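Local coordinates for protein PTHB1 (Homo sapiens, PDB 4YD8) that contributes a seven-bladed beta-propeller to the BBSome, a coat complex thought to sort specific membrane proteins to the primary cilium and required for ciliogenesis, at residues A[44-49]-A[350-355]; A[195-200]-A[212-217]; A[315-320]-A[325-330]. All coordinates share one frame; numbering follows the deposited sequence.

Contact 1 (A[44-49]-A[350-355])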
ATOM      1  N   ILE A  44       7.238  -2.504  10.258  1.00 18.24           N
ATOM      2  CA  ILE A  44       7.053  -1.328   9.412  1.00 18.75           C
ATOM      3  C   ILE A  44       8.217  -1.278   8.431  1.00 20.91           C
ATOM      4  O   ILE A  44       9.383  -1.278   8.849  1.00 22.67           O
ATOM      5  CB  ILE A  44       7.018  -0.030  10.222  1.00 20.60           C
ATOM      6  CG1 ILE A  44       5.939  -0.083  11.306  1.00 21.88           C
ATOM      7  CG2 ILE A  44       6.787   1.177   9.325  1.00 19.22           C
ATOM      8  CD1 ILE A  44       6.054   1.074  12.265  1.00 23.57           C
ATOM      9  N   ILE A  45       7.907  -1.259   7.138  1.00 19.25           N
ATOM     10  CA  ILE A  45       8.939  -1.108   6.120  1.00 18.44           C
ATOM     11  C   ILE A  45       8.725   0.215   5.418  1.00 19.12           C
ATOM     12  O   ILE A  45       7.626   0.482   4.934  1.00 20.72           O
ATOM     13  CB  ILE A  45       8.915  -2.236   5.057  1.00 21.14           C
ATOM     14  CG1 ILE A  45       9.010  -3.611   5.725  1.00 25.64           C
ATOM     15  CG2 ILE A  45      10.047  -2.012   4.025  1.00 18.90           C
ATOM     16  CD1 ILE A  45       7.711  -4.342   5.801  1.00 27.85           C
ATOM     17  N   VAL A  46       9.762   1.049   5.387  1.00 17.75           N
ATOM     18  CA  VAL A  46       9.664   2.333   4.709  1.00 19.42           C
ATOM     19  C   VAL A  46      10.858   2.563   3.794  1.00 22.92           C
ATOM     20  O   VAL A  46      12.009   2.432   4.225  1.00 23.49           O
ATOM     21  CB  VAL A  46       9.577   3.524   5.703  1.00 27.90           C
ATOM     22  CG1 VAL A  46       9.426   4.844   4.931  1.00 26.68           C
ATOM     23  CG2 VAL A  46       8.397   3.365   6.647  1.00 30.66           C
ATOM     24  N   GLY A  47      10.582   2.901   2.534  1.00 22.28           N
ATOM     25  CA  GLY A  47      11.643   3.298   1.616  1.00 26.33           C
ATOM     26  C   GLY A  47      11.543   4.791   1.352  1.00 25.40           C
ATOM     27  O   GLY A  47      10.449   5.351   1.400  1.00 26.48           O
ATOM     28  N   SER A  48      12.671   5.455   1.112  1.00 26.11           N
ATOM     29  CA  SER A  48      12.624   6.890   0.851  1.00 26.63           C
ATOM     30  C   SER A  48      13.162   7.239  -0.535  1.00 26.56           C
ATOM     31  O   SER A  48      13.880   6.449  -1.155  1.00 27.46           O
ATOM     32  CB  SER A  48      13.396   7.671   1.923  1.00 35.65           C
ATOM     33  OG  SER A  48      14.781   7.735   1.675  1.00 39.05           O
ATOM     34  N   PHE A  49      12.815   8.428  -1.012  1.00 26.99           N
ATOM     35  CA  PHE A  49      13.307   8.869  -2.319  1.00 31.65           C
ATOM     36  C   PHE A  49      14.805   9.216  -2.202  1.00 33.73           C
ATOM     37  O   PHE A  49      15.448   9.501  -3.199  1.00 32.24           O
ATOM     38  CB  PHE A  49      12.534  10.083  -2.836  1.00 38.55           C
ATOM     39  CG  PHE A  49      11.068   9.858  -3.059  1.00 43.95           C
ATOM     40  CD1 PHE A  49      10.540   8.582  -3.144  1.00 40.93           C
ATOM     41  CD2 PHE A  49      10.212  10.952  -3.183  1.00 51.61           C
ATOM     42  CE1 PHE A  49       9.190   8.394  -3.358  1.00 45.90           C
ATOM     43  CE2 PHE A  49       8.867  10.776  -3.394  1.00 51.09           C
ATOM     44  CZ  PHE A  49       8.353   9.497  -3.483  1.00 49.77           C
ATOM     45  N   VAL A 350      -0.632   3.095  11.557  1.00 19.73           N
ATOM     46  CA  VAL A 350       0.692   3.638  11.266  1.00 19.60           C
ATOM     47  C   VAL A 350       0.546   4.721  10.206  1.00 24.71           C
ATOM     48  O   VAL A 350      -0.032   4.471   9.148  1.00 22.27           O
ATOM     49  CB  VAL A 350       1.667   2.563  10.763  1.00 22.80           C
ATOM     50  CG1 VAL A 350       3.044   3.182  10.450  1.00 21.90           C
ATOM     51  CG2 VAL A 350       1.779   1.406  11.784  1.00 20.03           C
ATOM     52  N   THR A 351       1.046   5.920  10.491  1.00 23.01           N
ATOM     53  CA  THR A 351       1.037   7.003   9.494  1.00 21.66           C
ATOM     54  C   THR A 351       2.441   7.458   9.111  1.00 27.70           C
ATOM     55  O   THR A 351       3.351   7.478   9.944  1.00 23.09           O
ATOM     56  CB  THR A 351       0.277   8.253   9.989  1.00 26.33           C
ATOM     57  OG1 THR A 351       0.872   8.717  11.213  1.00 27.22           O
ATOM     58  CG2 THR A 351      -1.201   7.951  10.210  1.00 24.16           C
ATOM     59  N   LEU A 352       2.594   7.860   7.850  1.00 23.57           N
ATOM     60  CA  LEU A 352       3.842   8.407   7.340  1.00 23.47           C
ATOM     61  C   LEU A 352       3.576   9.730   6.624  1.00 23.73           C
ATOM     62  O   LEU A 352       2.689   9.805   5.764  1.00 25.63           O
ATOM     63  CB  LEU A 352       4.508   7.418   6.376  1.00 23.35           C
ATOM     64  CG  LEU A 352       5.779   7.905   5.668  1.00 24.23           C
ATOM     65  CD1 LEU A 352       6.930   8.087   6.661  1.00 22.04           C
ATOM     66  CD2 LEU A 352       6.159   6.926   4.579  1.00 20.48           C
ATOM     67  N   SER A 353       4.341  10.763   6.971  1.00 22.35           N
ATOM     68  CA  SER A 353       4.217  12.072   6.312  1.00 25.46           C
ATOM     69  C   SER A 353       5.237  12.194   5.173  1.00 28.00           C
ATOM     70  O   SER A 353       6.155  11.373   5.063  1.00 25.63           O
ATOM     71  CB  SER A 353       4.413  13.208   7.320  1.00 26.35           C
ATOM     72  OG  SER A 353       5.766  13.293   7.727  1.00 28.63           O
ATOM     73  N   ASP A 354       5.110  13.214   4.326  1.00 27.16           N
ATOM     74  CA  ASP A 354       5.999  13.265   3.171  1.00 32.17           C
ATOM     75  C   ASP A 354       7.406  13.724   3.540  1.00 30.73           C
ATOM     76  O   ASP A 354       8.312  13.663   2.713  1.00 33.67           O
ATOM     77  CB  ASP A 354       5.420  14.141   2.040  1.00 37.42           C
ATOM     78  CG  ASP A 354       5.327  15.625   2.384  1.00 42.58           C
ATOM     79  OD1 ASP A 354       5.852  16.079   3.420  1.00 44.07           O
ATOM     80  OD2 ASP A 354       4.731  16.356   1.561  1.00 45.24           O
ATOM     81  N   ASP A 355       7.604  14.161   4.781  1.00 27.98           N
ATOM     82  CA  ASP A 355       8.951  14.511   5.210  1.00 31.46           C
ATOM     83  C   ASP A 355       9.475  13.541   6.274  1.00 32.13           C
ATOM     84  O   ASP A 355      10.473  13.805   6.946  1.00 31.59           O
ATOM     85  CB  ASP A 355       8.996  15.961   5.707  1.00 36.49           C
ATOM     86  CG  ASP A 355       8.115  16.197   6.916  1.00 44.35           C
ATOM     87  OD1 ASP A 355       7.270  15.335   7.234  1.00 47.97           O
ATOM     88  OD2 ASP A 355       8.265  17.261   7.546  1.00 46.68           O
TER

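Contact 2 (A[195-200]-A[212-217])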
ATOM      1  N   ASP A 195      -9.545 -11.379 -11.591  1.00 31.04           N
ATOM      2  CA  ASP A 195      -8.238 -11.542 -12.241  1.00 29.18           C
ATOM      3  C   ASP A 195      -8.008 -10.402 -13.243  1.00 29.99           C
ATOM      4  O   ASP A 195      -7.831 -10.631 -14.442  1.00 30.66           O
ATOM      5  CB  ASP A 195      -8.135 -12.928 -12.903  1.00 29.05           C
ATOM      6  CG  ASP A 195      -6.725 -13.248 -13.411  1.00 32.57           C
ATOM      7  OD1 ASP A 195      -5.727 -12.788 -12.816  1.00 32.89           O
ATOM      8  OD2 ASP A 195      -6.613 -13.962 -14.427  1.00 37.66           O
ATOM      9  N   SER A 196      -8.041  -9.170 -12.733  1.00 27.86           N
ATOM     10  CA  SER A 196      -7.904  -7.985 -13.579  1.00 26.91           C
ATOM     11  C   SER A 196      -7.027  -6.916 -12.949  1.00 28.30           C
ATOM     12  O   SER A 196      -6.851  -6.872 -11.724  1.00 25.48           O
ATOM     13  CB  SER A 196      -9.279  -7.375 -13.897  1.00 28.21           C
ATOM     14  OG  SER A 196     -10.127  -8.312 -14.536  1.00 31.42           O
ATOM     15  N   PHE A 197      -6.486  -6.048 -13.800  1.00 28.03           N
ATOM     16  CA  PHE A 197      -5.762  -4.866 -13.356  1.00 25.54           C
ATOM     17  C   PHE A 197      -6.666  -3.652 -13.431  1.00 27.02           C
ATOM     18  O   PHE A 197      -7.358  -3.446 -14.428  1.00 26.47           O
ATOM     19  CB  PHE A 197      -4.510  -4.620 -14.204  1.00 26.12           C
ATOM     20  CG  PHE A 197      -3.470  -5.695 -14.073  1.00 28.22           C
ATOM     21  CD1 PHE A 197      -2.753  -5.841 -12.898  1.00 28.90           C
ATOM     22  CD2 PHE A 197      -3.207  -6.550 -15.121  1.00 34.87           C
ATOM     23  CE1 PHE A 197      -1.793  -6.834 -12.774  1.00 27.46           C
ATOM     24  CE2 PHE A 197      -2.240  -7.548 -15.004  1.00 34.76           C
ATOM     25  CZ  PHE A 197      -1.543  -7.685 -13.821  1.00 28.13           C
ATOM     26  N   LEU A 198      -6.649  -2.841 -12.383  1.00 22.68           N
ATOM     27  CA  LEU A 198      -7.460  -1.627 -12.360  1.00 22.38           C
ATOM     28  C   LEU A 198      -6.562  -0.401 -12.340  1.00 30.14           C
ATOM     29  O   LEU A 198      -5.537  -0.374 -11.652  1.00 25.30           O
ATOM     30  CB  LEU A 198      -8.405  -1.630 -11.136  1.00 27.96           C
ATOM     31  CG  LEU A 198      -9.627  -2.522 -11.390  1.00 36.02           C
ATOM     32  CD1 LEU A 198      -9.330  -4.017 -11.228  1.00 33.87           C
ATOM     33  CD2 LEU A 198     -10.767  -2.119 -10.529  1.00 40.99           C
ATOM     34  N   THR A 199      -6.928   0.611 -13.113  1.00 27.53           N
ATOM     35  CA  THR A 199      -6.228   1.871 -13.026  1.00 24.01           C
ATOM     36  C   THR A 199      -7.219   3.005 -13.262  1.00 27.95           C
ATOM     37  O   THR A 199      -8.403   2.755 -13.494  1.00 26.70           O
ATOM     38  CB  THR A 199      -5.052   1.942 -14.025  1.00 24.98           C
ATOM     39  OG1 THR A 199      -4.262   3.107 -13.752  1.00 26.57           O
ATOM     40  CG2 THR A 199      -5.559   1.982 -15.486  1.00 29.81           C
ATOM     41  N   VAL A 200      -6.755   4.243 -13.128  1.00 23.00           N
ATOM     42  CA  VAL A 200      -7.575   5.396 -13.501  1.00 25.37           C
ATOM     43  C   VAL A 200      -6.775   6.295 -14.435  1.00 30.48           C
ATOM     44  O   VAL A 200      -5.651   6.681 -14.118  1.00 30.51           O
ATOM     45  CB  VAL A 200      -8.029   6.218 -12.299  1.00 23.27           C
ATOM     46  CG1 VAL A 200      -9.129   7.204 -12.724  1.00 24.04           C
ATOM     47  CG2 VAL A 200      -8.517   5.297 -11.152  1.00 22.48           C
ATOM     48  N   GLN A 212      -5.791 -12.223 -18.688  1.00 34.99           N
ATOM     49  CA  GLN A 212      -5.590 -13.093 -19.848  1.00 38.44           C
ATOM     50  C   GLN A 212      -5.710 -12.320 -21.156  1.00 43.52           C
ATOM     51  O   GLN A 212      -5.011 -12.626 -22.119  1.00 46.55           O
ATOM     52  CB  GLN A 212      -6.571 -14.267 -19.833  1.00 47.09           C
ATOM     53  CG  GLN A 212      -6.378 -15.220 -18.643  1.00 57.24           C
ATOM     54  CD  GLN A 212      -5.024 -15.934 -18.636  1.00 62.94           C
ATOM     55  OE1 GLN A 212      -4.315 -15.978 -19.645  1.00 65.98           O
ATOM     56  NE2 GLN A 212      -4.668 -16.502 -17.489  1.00 59.57           N
ATOM     57  N   VAL A 213      -6.574 -11.308 -21.183  1.00 40.22           N
ATOM     58  CA  VAL A 213      -6.675 -10.439 -22.347  1.00 44.67           C
ATOM     59  C   VAL A 213      -5.356  -9.698 -22.541  1.00 45.45           C
ATOM     60  O   VAL A 213      -4.851  -9.601 -23.655  1.00 47.28           O
ATOM     61  CB  VAL A 213      -7.839  -9.438 -22.213  1.00 45.71           C
ATOM     62  CG1 VAL A 213      -7.720  -8.327 -23.249  1.00 45.58           C
ATOM     63  CG2 VAL A 213      -9.160 -10.160 -22.350  1.00 43.57           C
ATOM     64  N   LEU A 214      -4.786  -9.197 -21.452  1.00 41.03           N
ATOM     65  CA  LEU A 214      -3.450  -8.604 -21.492  1.00 38.06           C
ATOM     66  C   LEU A 214      -2.412  -9.592 -21.996  1.00 40.41           C
ATOM     67  O   LEU A 214      -1.648  -9.289 -22.908  1.00 45.38           O
ATOM     68  CB  LEU A 214      -3.043  -8.104 -20.102  1.00 38.60           C
ATOM     69  CG  LEU A 214      -3.402  -6.647 -19.849  1.00 50.80           C
ATOM     70  CD1 LEU A 214      -3.499  -6.389 -18.372  1.00 51.97           C
ATOM     71  CD2 LEU A 214      -2.346  -5.758 -20.460  1.00 56.99           C
ATOM     72  N   ALA A 215      -2.396 -10.775 -21.387  1.00 39.82           N
ATOM     73  CA  ALA A 215      -1.431 -11.808 -21.725  1.00 41.69           C
ATOM     74  C   ALA A 215      -1.509 -12.170 -23.202  1.00 52.35           C
ATOM     75  O   ALA A 215      -0.480 -12.336 -23.861  1.00 52.96           O
ATOM     76  CB  ALA A 215      -1.655 -13.035 -20.874  1.00 41.27           C
ATOM     77  N   PHE A 216      -2.726 -12.273 -23.728  1.00 47.29           N
ATOM     78  CA  PHE A 216      -2.907 -12.773 -25.093  1.00 54.04           C
ATOM     79  C   PHE A 216      -3.021 -11.665 -26.140  1.00 49.88           C
ATOM     80  O   PHE A 216      -3.115 -11.959 -27.326  1.00 50.27           O
ATOM     81  CB  PHE A 216      -4.147 -13.665 -25.158  1.00 20.00           C
ATOM     82  N   ALA A 217      -3.009 -10.405 -25.711  1.00 50.64           N
ATOM     83  CA  ALA A 217      -3.016  -9.275 -26.644  1.00 54.79           C
ATOM     84  C   ALA A 217      -1.604  -8.984 -27.117  1.00 58.64           C
ATOM     85  O   ALA A 217      -1.078  -7.886 -26.921  1.00 59.17           O
ATOM     86  CB  ALA A 217      -3.626  -8.029 -26.006  1.00 47.41           C
TER
HETATM   87  O   HOH W   1      -7.946 -13.026 -16.810  1.00 40.84           O

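Contact 3 (A[315-320]-A[325-330])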
HETATM    1  N   MSE A 315      -6.188  16.081   9.594  1.00 39.30           N
HETATM    2  CA  MSE A 315      -7.229  15.257  10.199  0.62 35.83           C
HETATM    3  C   MSE A 315      -7.207  13.846   9.627  1.00 35.30           C
HETATM    4  O   MSE A 315      -6.938  13.647   8.439  1.00 33.13           O
HETATM    5  CB  MSE A 315      -8.608  15.882   9.988  0.62 37.81           C
HETATM    6  CG  MSE A 315      -8.783  17.252  10.621  0.62 42.51           C
HETATM    7 SE   MSE A 315      -8.557  17.234  12.556  0.62 40.85          SE
HETATM    8  CE  MSE A 315      -9.922  15.934  13.030  0.62 36.01           C
ATOM      9  N   LEU A 316      -7.480  12.869  10.482  1.00 24.30           N
ATOM     10  CA  LEU A 316      -7.616  11.496  10.041  1.00 23.82           C
ATOM     11  C   LEU A 316      -9.034  11.037  10.386  1.00 29.44           C
ATOM     12  O   LEU A 316      -9.443  11.121  11.544  1.00 33.23           O
ATOM     13  CB  LEU A 316      -6.562  10.614  10.710  1.00 27.72           C
ATOM     14  CG  LEU A 316      -6.534   9.134  10.329  1.00 27.66           C
ATOM     15  CD1 LEU A 316      -6.175   8.963   8.841  1.00 26.06           C
ATOM     16  CD2 LEU A 316      -5.540   8.380  11.216  1.00 28.16           C
ATOM     17  N   HIS A 317      -9.777  10.561   9.387  1.00 25.54           N
ATOM     18  CA  HIS A 317     -11.185  10.200   9.560  1.00 29.65           C
ATOM     19  C   HIS A 317     -11.420   8.717   9.357  1.00 26.37           C
ATOM     20  O   HIS A 317     -10.737   8.091   8.565  1.00 26.66           O
ATOM     21  CB  HIS A 317     -12.073  10.963   8.577  1.00 29.74           C
ATOM     22  CG  HIS A 317     -12.064  12.442   8.781  1.00 39.70           C
ATOM     23  ND1 HIS A 317     -11.631  13.322   7.813  1.00 48.90           N
ATOM     24  CD2 HIS A 317     -12.419  13.198   9.844  1.00 45.00           C
ATOM     25  CE1 HIS A 317     -11.731  14.556   8.267  1.00 48.55           C
ATOM     26  NE2 HIS A 317     -12.208  14.509   9.499  1.00 45.93           N
ATOM     27  N   ILE A 318     -12.391   8.169  10.076  1.00 23.06           N
ATOM     28  CA  ILE A 318     -12.859   6.817   9.812  1.00 23.27           C
ATOM     29  C   ILE A 318     -14.319   6.846   9.429  1.00 22.77           C
ATOM     30  O   ILE A 318     -15.134   7.360  10.173  1.00 23.93           O
ATOM     31  CB  ILE A 318     -12.707   5.888  11.024  1.00 29.45           C
ATOM     32  CG1 ILE A 318     -11.245   5.555  11.256  1.00 27.80           C
ATOM     33  CG2 ILE A 318     -13.471   4.592  10.784  1.00 31.00           C
ATOM     34  CD1 ILE A 318     -11.026   4.701  12.525  1.00 28.66           C
ATOM     35  N   TYR A 319     -14.618   6.311   8.250  1.00 22.17           N
ATOM     36  CA  TYR A 319     -15.982   6.149   7.760  1.00 23.38           C
ATOM     37  C   TYR A 319     -16.410   4.692   7.818  1.00 25.51           C
ATOM     38  O   TYR A 319     -15.639   3.806   7.474  1.00 25.94           O
ATOM     39  CB  TYR A 319     -16.085   6.653   6.304  1.00 22.08           C
ATOM     40  CG  TYR A 319     -15.794   8.116   6.200  1.00 26.02           C
ATOM     41  CD1 TYR A 319     -14.492   8.576   6.017  1.00 22.96           C
ATOM     42  CD2 TYR A 319     -16.815   9.049   6.311  1.00 30.45           C
ATOM     43  CE1 TYR A 319     -14.225   9.933   5.933  1.00 25.39           C
ATOM     44  CE2 TYR A 319     -16.556  10.401   6.231  1.00 34.15           C
ATOM     45  CZ  TYR A 319     -15.261  10.836   6.038  1.00 36.32           C
ATOM     46  OH  TYR A 319     -15.004  12.182   5.962  1.00 44.47           O
ATOM     47  N   GLN A 320     -17.633   4.453   8.272  1.00 24.96           N
ATOM     48  CA  GLN A 320     -18.294   3.186   8.021  1.00 26.05           C
ATOM     49  C   GLN A 320     -19.232   3.419   6.850  1.00 26.97           C
ATOM     50  O   GLN A 320     -20.203   4.167   6.979  1.00 27.14           O
ATOM     51  CB  GLN A 320     -19.067   2.690   9.248  1.00 26.77           C
ATOM     52  CG  GLN A 320     -19.690   1.308   9.031  1.00 30.72           C
ATOM     53  CD  GLN A 320     -20.351   0.755  10.290  1.00 43.11           C
ATOM     54  OE1 GLN A 320     -20.643   1.494  11.224  1.00 46.19           O
ATOM     55  NE2 GLN A 320     -20.575  -0.548  10.317  1.00 45.92           N
ATOM     56  N   LYS A 325     -17.413   8.183  11.577  1.00 32.75           N
ATOM     57  CA  LYS A 325     -17.550   7.520  12.879  1.00 37.19           C
ATOM     58  C   LYS A 325     -16.549   8.030  13.913  1.00 36.72           C
ATOM     59  O   LYS A 325     -16.762   7.890  15.120  1.00 35.35           O
ATOM     60  CB  LYS A 325     -17.376   6.004  12.715  1.00 36.30           C
ATOM     61  CG  LYS A 325     -18.509   5.316  11.980  1.00 32.29           C
ATOM     62  CD  LYS A 325     -19.803   5.401  12.778  1.00 39.07           C
ATOM     63  CE  LYS A 325     -20.949   4.701  12.055  1.00 43.03           C
ATOM     64  NZ  LYS A 325     -22.240   4.848  12.806  1.00 48.62           N
ATOM     65  N   TRP A 326     -15.451   8.609  13.442  1.00 31.63           N
ATOM     66  CA  TRP A 326     -14.322   8.934  14.313  1.00 37.85           C
ATOM     67  C   TRP A 326     -13.380   9.878  13.613  1.00 32.77           C
ATOM     68  O   TRP A 326     -13.218   9.794  12.398  1.00 29.47           O
ATOM     69  CB  TRP A 326     -13.595   7.653  14.692  1.00 39.78           C
ATOM     70  CG  TRP A 326     -12.386   7.760  15.573  1.00 48.77           C
ATOM     71  CD1 TRP A 326     -12.366   7.859  16.937  1.00 56.38           C
ATOM     72  CD2 TRP A 326     -11.015   7.675  15.157  1.00 51.84           C
ATOM     73  NE1 TRP A 326     -11.067   7.871  17.387  1.00 55.34           N
ATOM     74  CE2 TRP A 326     -10.223   7.753  16.319  1.00 55.14           C
ATOM     75  CE3 TRP A 326     -10.384   7.569  13.917  1.00 50.94           C
ATOM     76  CZ2 TRP A 326      -8.831   7.694  16.271  1.00 54.41           C
ATOM     77  CZ3 TRP A 326      -9.001   7.522  13.874  1.00 55.84           C
ATOM     78  CH2 TRP A 326      -8.240   7.595  15.045  1.00 51.67           C
ATOM     79  N   ALA A 327     -12.764  10.771  14.375  1.00 31.03           N
ATOM     80  CA  ALA A 327     -11.834  11.737  13.812  1.00 32.78           C
ATOM     81  C   ALA A 327     -10.738  12.098  14.799  1.00 38.29           C
ATOM     82  O   ALA A 327     -11.010  12.304  15.983  1.00 35.70           O
ATOM     83  CB  ALA A 327     -12.588  13.009  13.375  1.00 35.89           C
ATOM     84  N   THR A 328      -9.508  12.183  14.305  1.00 34.64           N
ATOM     85  CA  THR A 328      -8.367  12.581  15.112  0.52 38.36           C
ATOM     86  C   THR A 328      -7.479  13.580  14.381  1.00 38.62           C
ATOM     87  O   THR A 328      -7.352  13.511  13.158  1.00 35.20           O
ATOM     88  CB  THR A 328      -7.541  11.353  15.491  0.52 42.87           C
ATOM     89  OG1 THR A 328      -8.382  10.441  16.193  0.52 47.67           O
ATOM     90  CG2 THR A 328      -6.379  11.722  16.372  0.52 39.71           C
ATOM     91  N   GLN A 329      -6.854  14.474  15.139  1.00 36.83           N
ATOM     92  CA  GLN A 329      -5.872  15.381  14.589  1.00 44.93           C
ATOM     93  C   GLN A 329      -4.525  14.695  14.644  1.00 41.42           C
ATOM     94  O   GLN A 329      -4.152  14.130  15.672  1.00 42.75           O
ATOM     95  CB  GLN A 329      -5.837  16.700  15.362  1.00 54.60           C
ATOM     96  CG  GLN A 329      -4.958  17.774  14.728  1.00 64.87           C
ATOM     97  CD  GLN A 329      -5.058  19.113  15.448  1.00 77.86           C
ATOM     98  OE1 GLN A 329      -5.675  19.214  16.510  1.00 83.23           O
ATOM     99  NE2 GLN A 329      -4.455  20.147  14.869  1.00 80.53           N
ATOM    100  N   LEU A 330      -3.810  14.722  13.526  1.00 34.36           N
ATOM    101  CA  LEU A 330      -2.446  14.231  13.471  1.00 34.92           C
ATOM    102  C   LEU A 330      -1.497  15.422  13.526  1.00 37.33           C
ATOM    103  O   LEU A 330      -1.865  16.519  13.110  1.00 36.99           O
ATOM    104  CB  LEU A 330      -2.205  13.420  12.195  1.00 36.99           C
ATOM    105  CG  LEU A 330      -3.182  12.288  11.872  1.00 37.41           C
ATOM    106  CD1 LEU A 330      -2.745  11.566  10.597  1.00 31.41           C
ATOM    107  CD2 LEU A 330      -3.306  11.314  13.030  1.00 41.18           C
TER

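Contact 1 (A[44-49]-A[350-355])
Ile44 and Val350, with Val46 and Leu352 beside them, make the whole contact by apolar packing. Ile44 and Val350 reach toward each other tip to tip: the terminal methyl CD1 of Ile44 stops 4.1 Å from CG1 of Val350. Ile44 can span the distance because its CG1 lies opposite the carbonyl carbon (chi1 -56°) and its outer bond is extended (chi2 170°). Val46 and Leu352 instead cross obliquely, with Val46 CG1 3.9 Å from Leu352 CD2. Ile44 CA stays 8.3 Å from Val350 CA, so the strands meet through side chains, as neighbouring blades of a beta-propeller do. Strand 43-47 belongs to the blade that opens with 29-32, whereas strand 348-353 lies in the sheet where the N-terminal strand 8-17 pairs beside 357-362, closing the ring. Branched aliphatic residues suit this buried interface, and Leu31 and Leu358 also pack on Ile44 and Val350.

The polar side chains bond within their own sides of the interface. Ser353 OG donates to Asp355 OD1 at 2.6 Å, arriving nearly in line with the carboxylate C-O bond. The same small hydroxyl also bonds His357 N, tying the bend together from within, and Ser48 OG bonds Glu22.

Contact 2 (A[195-200]-A[212-217])
Leu214 presses one methyl unusually close to the ring of Phe197, its CD1 lying 3.3 Å from Phe197 CD2. The methyl comes in at the ring's edge, near its plane, and also lies 3.8 Å from Phe197 CE2. The leucine's first torsion of -92° is well off the usual staggered value, consistent with a tight fit. Phe197 turns its ring out from strand 196-200 with CG opposite the carbonyl carbon (chi1 -65°), and Phe147 meets that ring edge-to-face. The side chain of Phe197 is about 7 Å from that of Gly145, a residue critical for protein stability.

This is a propeller blade built on strands 188-191, 196-200, 205-210 and 241-244, carrying a short helix, 211-216, in the connection between its last two strands. At the blade's hairpin turn Asp195 and Ser196 both face Ser191 in a G1 beta bulge; Asp195 takes the left-handed backbone conformation, which aspartate tolerates better than most residues.

The polar link is indirect. One water donates to Asp195 OD2 at 2.9 Å and accepts from Gln212 N at 3.0 Å, so an amide of the helix's first turn is paired through solvent with a carboxylate. Tyr190 OH and Gly148 N bond the other oxygen, OD1, which limits the carboxylate's rotation. Gln212 adds its aliphatic CG 4.4 Å from Asp195 OD2. Farther along the helix, Arg177 of the preceding blade bonds the carbonyls of Leu214 and Ala215.

Contact 3 (A[315-320]-A[325-330])
Leu316 and Thr328 form a hydrogen-bonded antiparallel pair, one step in the backbone bonding that joins strands 315-320 and 325-329. Leu316 N donates to Thr328 O at 2.8 Å, and Thr328 N returns a bond to Leu316 O in the carbonyl plane. Ile318 N then donates to Trp326 O, 27° out of that carbonyl's plane, while Ile318 O receives Lys325 N instead of the tryptophan amide. Lys325 and Trp326 thus both face Ile318, a classic beta bulge. CA-H...O contacts, such as Ala327 CA to Leu316 O, supplement these bonds.

The strands are the two arms of a beta hairpin in a propeller blade, running at 165° to each other; 306-311 pairs with one arm and the N-terminal strand 8-17 with the other.

Apolar packing is densest on the face bearing Leu316, Ile318 and Trp326. With CG opposite its backbone N (chi1 179°), Trp326 brings its six-membered ring obliquely against isoleucine, CE3 being 3.3 Å from Ile318 CD1 and 3.4 Å from Ile318 CG1. Its breadth lets it extend toward Leu316 as well, whose CB in turn packs 3.9 Å from Leu330 CD1. Replacing Trp326 with an alanine here would probably leave the outer carbons of Ile318 without their aromatic cover on this side and let that branch turn more easily. On the other face, small Ala327 lets the His317 ring lie close, with His317 CD2 3.5 Å from the alanine CB, which meets the ring at its edge.

At the hairpin's turn end, Gln320 and Lys325 lean across each other at an angle. Gln320 OE1 is 3.3 Å from Lys325 CE, while the amide NE2 of Gln320 bonds Thr304 OG1, and the flexible lysine suits this exposed edge.

All three contacts belong to one beta-propeller but work at different levels of it. Contact 1 is core: every touching residue is buried, and aliphatic packing joins two neighbouring sheets. Contact 3 lies within a single sheet, so backbone bonding dominates, with apolar packing on the face of Leu316, Ile318 and Trp326 and an exposed lysine near the hairpin turn. Contact 2 fastens a small helix to its own blade, combining a buried ring-methyl contact with a water bridge nearer solvent. Contacts 1 and 3 reach the same sheet and touch where Thr351 CG2 lies 4.0 Å from Leu330 CD1. Contact 2 sits across the chain's centre from both, its nearest atoms about 17 Å from contact 1 and 18 Å from contact 3.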